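PDB 7OCX: protein pid-3 from Caenorhabditis elegans, which probably supports piRNA biogenesis as a subunit of the PETISCO complex, in which its RNA recognition motif domain pairs with that of TOFU-6. Local coordinates for residues L15-Y20 and A30-P35. Numbering follows the deposited sequence.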
loop_
_atom_site.group_PDB
_atom_site.type_symbol
_atom_site.label_atom_id
_atom_site.label_comp_id
_atom_site.label_asym_id
_atom_site.label_seq_id
_atom_site.Cartn_x
_atom_site.Cartn_y
_atom_site.Cartn_z
ATOM N N LEU B 15 10.452 10.350 -8.586
ATOM C CA LEU B 15 9.374 10.279 -9.548
ATOM C C LEU B 15 8.309 11.295 -9.176
ATOM O O LEU B 15 8.265 11.808 -8.053
ATOM C CB LEU B 15 8.799 8.870 -9.628
ATOM C CG LEU B 15 8.135 8.238 -8.399
ATOM C CD1 LEU B 15 6.799 8.859 -8.144
ATOM C CD2 LEU B 15 8.011 6.770 -8.723
ATOM N N LYS B 16 7.498 11.617 -10.172
ATOM C CA LYS B 16 6.301 12.430 -10.045
ATOM C C LYS B 16 5.100 11.511 -10.110
ATOM O O LYS B 16 5.051 10.617 -10.957
ATOM C CB LYS B 16 6.176 13.463 -11.173
ATOM C CG LYS B 16 7.230 14.544 -11.222
ATOM C CD LYS B 16 6.739 15.735 -12.065
ATOM C CE LYS B 16 7.898 16.507 -12.710
ATOM N NZ LYS B 16 7.597 17.024 -14.086
ATOM N N ILE B 17 4.139 11.717 -9.221
ATOM C CA ILE B 17 2.893 10.958 -9.232
ATOM C C ILE B 17 1.736 11.935 -9.056
ATOM O O ILE B 17 1.827 12.877 -8.261
ATOM C CB ILE B 17 2.892 9.862 -8.145
ATOM C CG1 ILE B 17 1.569 9.088 -8.162
ATOM C CG2 ILE B 17 3.186 10.453 -6.760
ATOM C CD1 ILE B 17 1.667 7.756 -7.463
ATOM N N SER B 18 0.659 11.734 -9.819
ATOM C CA SER B 18 -0.470 12.654 -9.774
ATOM C C SER B 18 -1.726 11.883 -10.160
ATOM O O SER B 18 -1.653 10.771 -10.690
ATOM C CB SER B 18 -0.261 13.858 -10.697
ATOM O OG SER B 18 -0.144 13.496 -12.065
ATOM N N GLY B 19 -2.886 12.459 -9.819
ATOM C CA GLY B 19 -4.163 11.910 -10.217
ATOM C C GLY B 19 -4.918 11.158 -9.141
ATOM O O GLY B 19 -6.091 10.833 -9.367
ATOM N N TYR B 20 -4.277 10.859 -8.006
ATOM C CA TYR B 20 -4.907 10.142 -6.923
ATOM C C TYR B 20 -5.872 11.042 -6.172
ATOM O O TYR B 20 -5.910 12.254 -6.376
ATOM C CB TYR B 20 -3.852 9.596 -5.968
ATOM C CG TYR B 20 -2.819 10.619 -5.560
ATOM C CD1 TYR B 20 -3.101 11.609 -4.634
ATOM C CD2 TYR B 20 -1.564 10.636 -6.174
ATOM C CE1 TYR B 20 -2.142 12.562 -4.273
ATOM C CE2 TYR B 20 -0.604 11.594 -5.834
ATOM C CZ TYR B 20 -0.900 12.552 -4.882
ATOM O OH TYR B 20 0.048 13.475 -4.533
ATOM N N ALA B 30 2.434 6.862 -0.217
ATOM C CA ALA B 30 3.344 5.721 -0.121
ATOM C C ALA B 30 2.615 4.400 -0.330
ATOM O O ALA B 30 3.165 3.465 -0.939
ATOM C CB ALA B 30 4.070 5.750 1.221
ATOM N N GLN B 31 1.385 4.279 0.194
ATOM C CA GLN B 31 0.609 3.060 0.024
ATOM C C GLN B 31 0.300 2.792 -1.452
ATOM O O GLN B 31 0.252 1.630 -1.877
ATOM C CB GLN B 31 -0.671 3.125 0.870
ATOM C CG GLN B 31 -0.395 3.085 2.400
ATOM C CD GLN B 31 -1.663 3.286 3.216
ATOM O OE1 GLN B 31 -2.467 4.160 2.901
ATOM N NE2 GLN B 31 -1.791 2.562 4.326
ATOM N N LEU B 32 0.095 3.841 -2.249
ATOM C CA LEU B 32 -0.119 3.657 -3.689
ATOM C C LEU B 32 1.071 2.972 -4.363
ATOM O O LEU B 32 0.912 2.280 -5.388
ATOM C CB LEU B 32 -0.369 4.997 -4.373
ATOM C CG LEU B 32 -1.611 5.814 -4.011
ATOM C CD1 LEU B 32 -1.543 7.170 -4.720
ATOM C CD2 LEU B 32 -2.820 5.011 -4.380
ATOM N N LEU B 33 2.270 3.163 -3.809
ATOM C CA LEU B 33 3.513 2.696 -4.402
ATOM C C LEU B 33 4.017 1.387 -3.820
ATOM O O LEU B 33 5.139 0.971 -4.159
ATOM C CB LEU B 33 4.595 3.774 -4.242
ATOM C CG LEU B 33 4.276 5.072 -4.961
ATOM C CD1 LEU B 33 5.205 6.210 -4.519
ATOM C CD2 LEU B 33 4.389 4.944 -6.501
ATOM N N THR B 34 3.243 0.743 -2.954
ATOM C CA THR B 34 3.582 -0.585 -2.468
ATOM C C THR B 34 3.925 -1.488 -3.643
ATOM O O THR B 34 3.157 -1.541 -4.615
ATOM C CB THR B 34 2.405 -1.188 -1.704
ATOM O OG1 THR B 34 2.077 -0.284 -0.658
ATOM C CG2 THR B 34 2.762 -2.546 -1.108
ATOM N N PRO B 35 5.028 -2.253 -3.573
ATOM C CA PRO B 35 5.917 -2.468 -2.412
ATOM C C PRO B 35 7.229 -1.669 -2.416
ATOM O O PRO B 35 8.098 -1.978 -1.621
ATOM C CB PRO B 35 6.227 -3.966 -2.525
ATOM C CG PRO B 35 6.344 -4.171 -4.024
ATOM C CD PRO B 35 5.333 -3.203 -4.658
#
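Leu32 drives one methyl of its fork against the root of the Tyr20 side chain: CD1 lies 3.6 Å from Tyr20 CB and 3.8 Å from ring atom CD2, approaching the ring obliquely. The leucine lies nearly perpendicular to the tyrosine, and its CD1 rests against CB, CG and CD2 together. Tyr20 presents these atoms because its CG is flanked by the backbone N and C (chi1 48°), which folds the ring back over the strand end. Tyrosine suits the place through its apolar methylene and ring, and its side chain also packs on Ala49.

Ile17 and Leu33 meet differently. They run alongside each other in opposite senses, and Ile17 CD1 touches Leu33 CD2 at 4.0 Å. With CG1 opposite the backbone N (chi1 179°), isoleucine stretches its longer branch off the sheet toward Leu32 and Leu33; the same CD1 stands 4.3 Å from Leu32 CD1. Ile17 and Leu33 are buried and need only apolar surface around them, whereas Leu32 lies nearer the solvent.

Both leucines lie on segment 30-35. There Gln31 O accepts both Thr34 N and Thr34 OG1, the two donors approaching from one side of the carbonyl plane; the hydroxyl bond from OG1 to Gln31 O measures 2.9 Å, and threonine thus satisfies the Gln31 carbonyl. Leu33 reaches on to Phe66 of helix 56-66, while Ile17 also packs on Leu77 and Val79 of strand 75-81. Gln31 NE2 bonds to Ala30 O and Tyr36 O of the second subunit, another copy of this protein. Central strand 14-18 packed against the first helix forms part of the hydrophobic core between the sheet and the two helices, as in the βαββαβ RNA recognition motif fold.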